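Local coordinates for protein decapping nuclease RAI1 (Scheffersomyces stipitis, PDB 5BTO) that hydrolyses NAD caps, and also m7G-capped and triphosphorylated 5' ends, from RNA using a divalent metal ion, and binds and stimulates the exoribonuclease RAT1, at residues S252-L257 with M286-V291; Q216-I221 with A233-C238; L12-R17 with L337-A342. One frame throughout, in Å; residues are numbered along the deposited sequence.

Interaction 1 (S252-L257 with M286-V291); sequences SHYMEL and MGIRKV
Gly-287, at positive phi just past the end of helix 266-286, closes it with a Schellman motif and leads into the residues that run beside strand 254-261. Next comes Ile-288, whose CG1 stands anti to the carbonyl carbon (chi1 -57°). This sends CD1 to the ring edge of Tyr-254, 3.5 Å from Tyr-254 CB, while CG2 packs against Met-255 CA and Glu-256 N. Direct pairing has not begun at Arg-289: a water accepts from Arg-289 N at 2.8 Å and donates to Tyr-254 O at 2.7 Å, bridging the backbones just ahead of the pairing. The extended Arg-289 side chain lays one guanidinium face against Ser-252 CB, 3.5 Å above the plane and over its centre. Helix 266-286 links strands 254-261 and 290-296 in a beta-alpha-beta crossover, and the two strands pair in parallel from here. Lys-290 O accepts from Glu-256 N at 3.0 Å, nearly straight (168°) and in the carbonyl plane. Lys-290 CB touches Met-255 CG at 3.6 Å, and its charged end makes a cation-pi contact with Trp-240. Val-291 pairs with Glu-256, a metal-binding residue, and its CG2 meets Glu-256 CB at 4.1 Å; the Glu-256 carboxylate is salt-bridged to Lys-258.

Interaction 2 (Q216-I221 with A233-C238); sequences QYISVI and AGEVDC
Glu-235 carries its CG anti to the backbone N (chi1 -173°) and continues fully extended, so its carboxylate reaches past Ile-218 to the flank of Gln-216. Gln-216, with CG anti to its own carbonyl carbon (chi1 -67°), crosses it at about a right angle; Gln-216 CG comes within 3.9 Å of Glu-235 OE2, a packing contact. Ile-218, with CG1 anti to the carbonyl carbon (chi1 -51°), brings CD1 against Glu-235 CB at 3.7 Å, and its CG2 shares the Ala-233 methyl with Val-220 CG2. Val-236 CG2 packs on Ser-219 CB, while Val-236 CB sits at the ring edge of Tyr-217, 3.9 Å from CD2.

These side chains ride on the antiparallel hairpin of strands 216-225 and 228-235. Ser-219 and Gly-234 form a hydrogen-bonded pair: Gly-234 N donates to Ser-219 O at 2.8 Å, nearly along the C=O axis, whereas Ser-219 N approaches Gly-234 O from above the carbonyl plane. Val-236 N prolongs the ladder to Tyr-217 O (2.9 Å). Beyond it a water takes over, accepting from Tyr-217 N and donating to Val-236 O and, at 2.9 Å, to Glu-235 OE2.

Glu-235 binds substrate and Asp-237 binds metal, so the C-terminal end of strand 228-235 leads into the active site. Asp-237 lies close to the carboxylates of Glu-186 and Glu-256, and this cluster of acids would probably raise their proton affinity until a divalent cation offsets the charge; Glu-235, whose side chain lies about 5 Å from that of Glu-186, is likely to feel the same field.

Interaction 3 (L12-R17 with L337-A342); sequences LSLQSR and LKWYGA
Trp-339 makes the largest share of this contact, and its side chain can be followed outward from the helix. CB lies over one face of the Arg-17 guanidinium, 3.8 Å from NH1. With CG anti to the backbone N (chi1 156°), the indole swings toward the loop 12-17, its plane turned 75° from the guanidinium. NE1 makes a weak hydrogen bond to Leu-121 O. CE3 approaches Ser-16 O at 3.6 Å, and CZ3 approaches Ser-13 O at 3.4 Å; both oxygens lie in the ring plane at its edge, where they face the ring hydrogens. CH2, at the far end of the six-membered ring, meets the methyls Leu-12 CD2 and Leu-14 CD2, the latter at 4.0 Å.

The carbonyls are set out by a type I turn from Ser-13 to Ser-16, which also holds an ST turn: Ser-13 OG accepts from Gln-15 N. Arg-17 folds back at chi2 (-70°) and fixes the turn from its own side. NH1 donates to Leu-14 O at 2.9 Å, on a lone pair, and to Ser-16 O at 2.8 Å from above the carbonyl plane. Its CD rests on Lys-338 CB, and Ala-342 CB fits against Ser-16 OG at 3.7 Å. An alanine at Arg-17 would lose both NH1 bonds and the cover over Trp-339 CB, and would probably leave the turn less firmly placed against the helix.

Ser-13 OG and Ser-16 OG hydrogen-bond to Glu-50 and Asp-49 of the second subunit, so the loop lies at the subunit interface. The indole meets Phe-371 of strand 370-375 edge-to-face, and Tyr-340 packs on helix 115-123, which places helix 333-350 between the N-terminal loop, that strand near one side of the large mixed sheet, and helix 115-123.

How the interactions relate
Interactions 1 and 2 have centres about 10 Å apart and follow one another along the chain: the hairpin 216-221/233-238 is complete before the parallel pair 252-257/286-291 begins. The hairpin belongs to the large mixed sheet, the parallel pair to the four-stranded one; segment 233-238 passes from the first to the second at Cys-238. Probable hydrogen bonds Tyr-254 OH to Tyr-217 OH and Leu-257 N to Asp-237 OD2 join them, and the metal-binding residues Asp-237 and Glu-256 lie side by side there. Interaction 3 lies about 26 and 27 Å from them, centre to centre; its segments enclose both in sequence and bring the N-terminal loop to a late helix at the subunit interface, away from the metal and substrate sites.

Interaction 1 (S252-L257 with M286-V291)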
loop_
_atom_site.group_PDB
_atom_site.type_symbol
_atom_site.label_atom_id
_atom_site.label_comp_id
_atom_site.label_asym_id
_atom_site.label_seq_id
_atom_site.Cartn_x
_atom_site.Cartn_y
_atom_site.Cartn_z
ATOM N N SER A 252 28.212 -19.135 7.738
ATOM C CA SER A 252 27.619 -20.446 7.952
ATOM C C SER A 252 28.119 -21.087 9.232
ATOM O O SER A 252 27.585 -22.104 9.652
ATOM C CB SER A 252 27.890 -21.369 6.762
ATOM O OG SER A 252 29.252 -21.765 6.710
ATOM N N HIS A 253 29.136 -20.483 9.852
ATOM C CA HIS A 253 29.724 -21.011 11.089
ATOM C C HIS A 253 29.252 -20.292 12.354
ATOM O O HIS A 253 29.659 -20.633 13.473
ATOM C CB HIS A 253 31.249 -20.984 10.990
ATOM C CG HIS A 253 31.780 -21.831 9.883
ATOM N ND1 HIS A 253 32.054 -23.173 10.049
ATOM C CD2 HIS A 253 32.079 -21.539 8.595
ATOM C CE1 HIS A 253 32.505 -23.670 8.910
ATOM N NE2 HIS A 253 32.537 -22.698 8.014
ATOM N N TYR A 254 28.375 -19.309 12.176
ATOM C CA TYR A 254 27.853 -18.523 13.292
ATOM C C TYR A 254 26.535 -19.096 13.813
ATOM O O TYR A 254 25.844 -19.827 13.112
ATOM C CB TYR A 254 27.590 -17.081 12.853
ATOM C CG TYR A 254 28.813 -16.257 12.541
ATOM C CD1 TYR A 254 30.041 -16.525 13.138
ATOM C CD2 TYR A 254 28.731 -15.179 11.667
ATOM C CE1 TYR A 254 31.154 -15.743 12.849
ATOM C CE2 TYR A 254 29.836 -14.396 11.377
ATOM C CZ TYR A 254 31.044 -14.682 11.972
ATOM O OH TYR A 254 32.139 -13.905 11.690
ATOM N N MET A 255 26.193 -18.752 15.045
ATOM C CA MET A 255 24.946 -19.231 15.645
ATOM C C MET A 255 24.400 -18.161 16.583
ATOM O O MET A 255 25.160 -17.418 17.206
ATOM C CB MET A 255 25.187 -20.564 16.390
ATOM C CG MET A 255 23.904 -21.289 16.823
ATOM S SD MET A 255 24.170 -23.036 17.249
ATOM C CE MET A 255 25.402 -22.819 18.524
ATOM N N GLU A 256 23.076 -18.064 16.656
ATOM C CA GLU A 256 22.409 -17.164 17.579
ATOM C C GLU A 256 22.018 -17.915 18.850
ATOM O O GLU A 256 21.697 -19.101 18.791
ATOM C CB GLU A 256 21.152 -16.614 16.903
ATOM C CG GLU A 256 20.395 -15.582 17.703
ATOM C CD GLU A 256 20.937 -14.186 17.490
ATOM O OE1 GLU A 256 21.776 -14.009 16.584
ATOM O OE2 GLU A 256 20.520 -13.267 18.224
ATOM N N LEU A 257 22.040 -17.228 19.987
ATOM C CA LEU A 257 21.635 -17.820 21.272
ATOM C C LEU A 257 20.534 -16.981 21.915
ATOM O O LEU A 257 20.716 -15.790 22.139
ATOM C CB LEU A 257 22.829 -17.878 22.223
ATOM C CG LEU A 257 24.033 -18.660 21.708
ATOM C CD1 LEU A 257 25.202 -18.557 22.673
ATOM C CD2 LEU A 257 23.642 -20.109 21.475
ATOM N N MET A 286 20.794 -11.750 8.263
ATOM C CA MET A 286 22.241 -11.814 8.451
ATOM C C MET A 286 22.886 -13.056 7.847
ATOM O O MET A 286 24.112 -13.158 7.845
ATOM C CB MET A 286 22.604 -11.779 9.941
ATOM C CG MET A 286 22.620 -10.390 10.569
ATOM S SD MET A 286 23.774 -9.221 9.827
ATOM C CE MET A 286 25.384 -9.783 10.378
ATOM N N GLY A 287 22.082 -13.998 7.358
ATOM C CA GLY A 287 22.614 -15.256 6.857
ATOM C C GLY A 287 23.111 -16.191 7.950
ATOM O O GLY A 287 23.975 -17.033 7.699
ATOM N N ILE A 288 22.583 -16.037 9.161
ATOM C CA ILE A 288 22.905 -16.946 10.267
ATOM C C ILE A 288 21.993 -18.163 10.149
ATOM O O ILE A 288 20.778 -18.015 10.079
ATOM C CB ILE A 288 22.690 -16.283 11.647
ATOM C CG1 ILE A 288 23.503 -14.988 11.795
ATOM C CG2 ILE A 288 22.972 -17.277 12.792
ATOM C CD1 ILE A 288 24.956 -15.141 11.622
ATOM N N ARG A 289 22.574 -19.361 10.149
ATOM C CA ARG A 289 21.847 -20.576 9.776
ATOM C C ARG A 289 21.381 -21.414 10.966
ATOM O O ARG A 289 20.606 -22.344 10.793
ATOM C CB ARG A 289 22.714 -21.457 8.864
ATOM C CG ARG A 289 23.138 -20.756 7.573
ATOM C CD ARG A 289 23.956 -21.683 6.676
ATOM N NE ARG A 289 24.479 -21.000 5.493
ATOM C CZ ARG A 289 25.119 -21.607 4.498
ATOM N NH1 ARG A 289 25.313 -22.919 4.533
ATOM N NH2 ARG A 289 25.564 -20.901 3.463
ATOM N N LYS A 290 21.877 -21.098 12.155
ATOM C CA LYS A 290 21.533 -21.886 13.345
ATOM C C LYS A 290 21.159 -20.985 14.516
ATOM O O LYS A 290 21.765 -19.934 14.722
ATOM C CB LYS A 290 22.704 -22.787 13.762
ATOM C CG LYS A 290 23.041 -23.955 12.820
ATOM C CD LYS A 290 24.106 -24.856 13.453
ATOM C CE LYS A 290 24.856 -25.742 12.442
ATOM N NZ LYS A 290 23.995 -26.343 11.383
ATOM N N VAL A 291 20.165 -21.418 15.289
ATOM C CA VAL A 291 19.748 -20.714 16.485
ATOM C C VAL A 291 19.534 -21.719 17.609
ATOM O O VAL A 291 18.895 -22.754 17.400
ATOM C CB VAL A 291 18.383 -20.023 16.287
ATOM C CG1 VAL A 291 17.994 -19.277 17.550
ATOM C CG2 VAL A 291 18.404 -19.107 15.090
HETATM O O HOH W 1 25.289 -19.798 10.520
#

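Interaction 2 (Q216-I221 with A233-C238)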
loop_
_atom_site.group_PDB
_atom_site.type_symbol
_atom_site.label_atom_id
_atom_site.label_comp_id
_atom_site.label_asym_id
_atom_site.label_seq_id
_atom_site.Cartn_x
_atom_site.Cartn_y
_atom_site.Cartn_z
ATOM N N GLN A 216 30.671 -7.097 22.558
ATOM C CA GLN A 216 29.891 -7.360 21.354
ATOM C C GLN A 216 30.804 -7.728 20.201
ATOM O O GLN A 216 31.838 -7.091 19.995
ATOM C CB GLN A 216 29.087 -6.127 20.943
ATOM C CG GLN A 216 27.986 -5.725 21.889
ATOM C CD GLN A 216 27.191 -4.557 21.346
ATOM O OE1 GLN A 216 27.691 -3.778 20.531
ATOM N NE2 GLN A 216 25.948 -4.430 21.789
ATOM N N TYR A 217 30.407 -8.743 19.438
ATOM C CA TYR A 217 31.103 -9.115 18.211
ATOM C C TYR A 217 30.176 -8.791 17.045
ATOM O O TYR A 217 29.033 -9.267 16.999
ATOM C CB TYR A 217 31.454 -10.606 18.229
ATOM C CG TYR A 217 32.064 -11.123 16.938
ATOM C CD1 TYR A 217 33.363 -10.789 16.579
ATOM C CD2 TYR A 217 31.349 -11.952 16.092
ATOM C CE1 TYR A 217 33.924 -11.256 15.406
ATOM C CE2 TYR A 217 31.905 -12.432 14.913
ATOM C CZ TYR A 217 33.193 -12.079 14.577
ATOM O OH TYR A 217 33.751 -12.558 13.417
ATOM N N ILE A 218 30.639 -7.951 16.125
ATOM C CA ILE A 218 29.759 -7.443 15.071
ATOM C C ILE A 218 30.254 -7.888 13.707
ATOM O O ILE A 218 31.379 -7.562 13.311
ATOM C CB ILE A 218 29.693 -5.897 15.071
ATOM C CG1 ILE A 218 29.379 -5.359 16.466
ATOM C CG2 ILE A 218 28.664 -5.386 14.038
ATOM C CD1 ILE A 218 28.013 -5.741 16.970
ATOM N N SER A 219 29.419 -8.646 13.006
ATOM C CA SER A 219 29.711 -9.063 11.645
ATOM C C SER A 219 29.095 -8.056 10.671
ATOM O O SER A 219 27.959 -7.615 10.847
ATOM C CB SER A 219 29.149 -10.466 11.388
ATOM O OG SER A 219 29.254 -10.833 10.020
ATOM N N VAL A 220 29.846 -7.689 9.645
ATOM C CA VAL A 220 29.311 -6.808 8.611
ATOM C C VAL A 220 29.311 -7.539 7.279
ATOM O O VAL A 220 30.356 -8.022 6.815
ATOM C CB VAL A 220 30.102 -5.492 8.495
ATOM C CG1 VAL A 220 29.353 -4.515 7.578
ATOM C CG2 VAL A 220 30.306 -4.884 9.870
ATOM N N ILE A 221 28.133 -7.614 6.670
ATOM C CA ILE A 221 27.916 -8.472 5.519
ATOM C C ILE A 221 27.442 -7.679 4.322
ATOM O O ILE A 221 26.883 -6.588 4.468
ATOM C CB ILE A 221 26.850 -9.563 5.823
ATOM C CG1 ILE A 221 25.472 -8.929 6.069
ATOM C CG2 ILE A 221 27.263 -10.389 7.045
ATOM C CD1 ILE A 221 24.338 -9.932 6.016
ATOM N N ALA A 233 25.267 -4.464 9.266
ATOM C CA ALA A 233 26.074 -4.797 10.442
ATOM C C ALA A 233 25.174 -5.445 11.501
ATOM O O ALA A 233 24.071 -4.954 11.769
ATOM C CB ALA A 233 26.732 -3.546 10.993
ATOM N N GLY A 234 25.637 -6.540 12.100
ATOM C CA GLY A 234 24.845 -7.221 13.102
ATOM C C GLY A 234 25.665 -7.960 14.138
ATOM O O GLY A 234 26.643 -8.626 13.800
ATOM N N GLU A 235 25.259 -7.858 15.400
ATOM C CA GLU A 235 25.895 -8.653 16.455
ATOM C C GLU A 235 25.672 -10.141 16.233
ATOM O O GLU A 235 24.579 -10.575 15.854
ATOM C CB GLU A 235 25.396 -8.263 17.851
ATOM C CG GLU A 235 26.188 -8.977 18.962
ATOM C CD GLU A 235 25.756 -8.617 20.368
ATOM O OE1 GLU A 235 24.835 -7.790 20.515
ATOM O OE2 GLU A 235 26.341 -9.173 21.333
ATOM N N VAL A 236 26.723 -10.915 16.494
ATOM C CA VAL A 236 26.700 -12.363 16.357
ATOM C C VAL A 236 27.091 -12.955 17.700
ATOM O O VAL A 236 28.058 -12.506 18.328
ATOM C CB VAL A 236 27.685 -12.814 15.253
ATOM C CG1 VAL A 236 28.025 -14.308 15.380
ATOM C CG2 VAL A 236 27.126 -12.465 13.859
ATOM N N ASP A 237 26.336 -13.951 18.156
ATOM C CA ASP A 237 26.510 -14.440 19.519
ATOM C C ASP A 237 27.708 -15.376 19.678
ATOM O O ASP A 237 28.466 -15.248 20.635
ATOM C CB ASP A 237 25.237 -15.116 20.033
ATOM C CG ASP A 237 24.075 -14.144 20.145
ATOM O OD1 ASP A 237 24.343 -12.952 20.402
ATOM O OD2 ASP A 237 22.908 -14.563 19.974
ATOM N N CYS A 238 27.884 -16.299 18.741
ATOM C CA CYS A 238 28.984 -17.253 18.848
ATOM C C CYS A 238 29.248 -17.991 17.544
ATOM O O CYS A 238 28.501 -17.875 16.574
ATOM C CB CYS A 238 28.708 -18.263 19.980
ATOM S SG CYS A 238 27.464 -19.497 19.610
HETATM O O HOH W 2 28.539 -10.730 20.399
#

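Interaction 3 (L12-R17 with L337-A342)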
loop_
_atom_site.group_PDB
_atom_site.type_symbol
_atom_site.label_atom_id
_atom_site.label_comp_id
_atom_site.label_asym_id
_atom_site.label_seq_id
_atom_site.Cartn_x
_atom_site.Cartn_y
_atom_site.Cartn_z
ATOM N N LEU A 12 3.585 5.187 2.184
ATOM C CA LEU A 12 3.591 3.859 1.592
ATOM C C LEU A 12 2.488 3.022 2.238
ATOM O O LEU A 12 2.416 2.939 3.458
ATOM C CB LEU A 12 4.959 3.179 1.817
ATOM C CG LEU A 12 5.096 1.763 1.256
ATOM C CD1 LEU A 12 5.074 1.735 -0.270
ATOM C CD2 LEU A 12 6.378 1.086 1.776
ATOM N N SER A 13 1.626 2.423 1.419
ATOM C CA SER A 13 0.571 1.542 1.926
ATOM C C SER A 13 1.157 0.368 2.692
ATOM O O SER A 13 2.097 -0.265 2.222
ATOM C CB SER A 13 -0.257 0.953 0.793
ATOM O OG SER A 13 -1.206 0.036 1.326
ATOM N N LEU A 14 0.579 0.061 3.847
ATOM C CA LEU A 14 0.999 -1.127 4.594
ATOM C C LEU A 14 0.715 -2.398 3.800
ATOM O O LEU A 14 1.244 -3.470 4.117
ATOM C CB LEU A 14 0.273 -1.212 5.943
ATOM C CG LEU A 14 0.568 -0.108 6.956
ATOM C CD1 LEU A 14 -0.118 -0.435 8.272
ATOM C CD2 LEU A 14 2.069 0.074 7.160
ATOM N N GLN A 15 -0.149 -2.286 2.792
ATOM C CA GLN A 15 -0.503 -3.419 1.944
ATOM C C GLN A 15 0.489 -3.648 0.801
ATOM O O GLN A 15 0.326 -4.580 0.029
ATOM C CB GLN A 15 -1.919 -3.239 1.367
ATOM C CG GLN A 15 -2.997 -3.173 2.419
ATOM C CD GLN A 15 -4.398 -3.213 1.825
ATOM O OE1 GLN A 15 -4.606 -2.885 0.651
ATOM N NE2 GLN A 15 -5.366 -3.614 2.632
ATOM N N SER A 16 1.504 -2.796 0.686
ATOM C CA SER A 16 2.406 -2.876 -0.467
ATOM C C SER A 16 3.212 -4.175 -0.408
ATOM O O SER A 16 3.692 -4.556 0.654
ATOM C CB SER A 16 3.342 -1.669 -0.524
ATOM O OG SER A 16 3.894 -1.537 -1.820
ATOM N N ARG A 17 3.353 -4.851 -1.546
ATOM C CA ARG A 17 4.062 -6.132 -1.585
ATOM C C ARG A 17 4.889 -6.244 -2.854
ATOM O O ARG A 17 4.366 -6.057 -3.961
ATOM C CB ARG A 17 3.078 -7.314 -1.545
ATOM C CG ARG A 17 2.213 -7.429 -0.294
ATOM C CD ARG A 17 3.002 -7.837 0.941
ATOM N NE ARG A 17 2.139 -8.012 2.117
ATOM C CZ ARG A 17 1.824 -7.036 2.965
ATOM N NH1 ARG A 17 2.286 -5.795 2.773
ATOM N NH2 ARG A 17 1.044 -7.292 4.009
ATOM N N LEU A 337 8.514 -10.919 4.014
ATOM C CA LEU A 337 9.619 -10.666 3.084
ATOM C C LEU A 337 9.178 -9.832 1.875
ATOM O O LEU A 337 9.932 -8.981 1.393
ATOM C CB LEU A 337 10.261 -11.979 2.627
ATOM C CG LEU A 337 11.598 -11.850 1.895
ATOM C CD1 LEU A 337 12.627 -11.162 2.791
ATOM C CD2 LEU A 337 12.095 -13.231 1.462
ATOM N N LYS A 338 7.967 -10.076 1.384
ATOM C CA LYS A 338 7.426 -9.266 0.287
ATOM C C LYS A 338 7.189 -7.815 0.721
ATOM O O LYS A 338 7.423 -6.880 -0.058
ATOM C CB LYS A 338 6.135 -9.885 -0.264
ATOM C CG LYS A 338 6.327 -11.214 -0.991
ATOM C CD LYS A 338 4.980 -11.823 -1.341
ATOM C CE LYS A 338 5.118 -13.237 -1.865
ATOM N NZ LYS A 338 3.793 -13.894 -2.070
ATOM N N TRP A 339 6.708 -7.614 1.949
ATOM C CA TRP A 339 6.594 -6.255 2.492
ATOM C C TRP A 339 7.974 -5.585 2.576
ATOM O O TRP A 339 8.168 -4.435 2.178
ATOM C CB TRP A 339 5.917 -6.280 3.870
ATOM C CG TRP A 339 6.248 -5.099 4.740
ATOM C CD1 TRP A 339 7.088 -5.082 5.823
ATOM C CD2 TRP A 339 5.766 -3.754 4.588
ATOM N NE1 TRP A 339 7.142 -3.820 6.365
ATOM C CE2 TRP A 339 6.339 -2.985 5.629
ATOM C CE3 TRP A 339 4.892 -3.131 3.687
ATOM C CZ2 TRP A 339 6.081 -1.625 5.789
ATOM C CZ3 TRP A 339 4.627 -1.777 3.846
ATOM C CH2 TRP A 339 5.223 -1.036 4.895
ATOM N N TYR A 340 8.948 -6.307 3.110
ATOM C CA TYR A 340 10.269 -5.736 3.266
ATOM C C TYR A 340 10.845 -5.338 1.904
ATOM O O TYR A 340 11.441 -4.266 1.755
ATOM C CB TYR A 340 11.163 -6.774 3.961
ATOM C CG TYR A 340 12.594 -6.353 4.145
ATOM C CD1 TYR A 340 12.928 -5.264 4.947
ATOM C CD2 TYR A 340 13.620 -7.075 3.550
ATOM C CE1 TYR A 340 14.260 -4.888 5.131
ATOM C CE2 TYR A 340 14.940 -6.713 3.725
ATOM C CZ TYR A 340 15.249 -5.622 4.511
ATOM O OH TYR A 340 16.564 -5.269 4.697
ATOM N N GLY A 341 10.647 -6.191 0.906
ATOM C CA GLY A 341 11.119 -5.891 -0.435
ATOM C C GLY A 341 10.444 -4.634 -0.968
ATOM O O GLY A 341 11.072 -3.820 -1.649
ATOM N N ALA A 342 9.167 -4.467 -0.651
ATOM C CA ALA A 342 8.442 -3.277 -1.111
ATOM C C ALA A 342 9.007 -2.006 -0.480
ATOM O O ALA A 342 9.154 -0.970 -1.148
ATOM C CB ALA A 342 6.917 -3.405 -0.806
#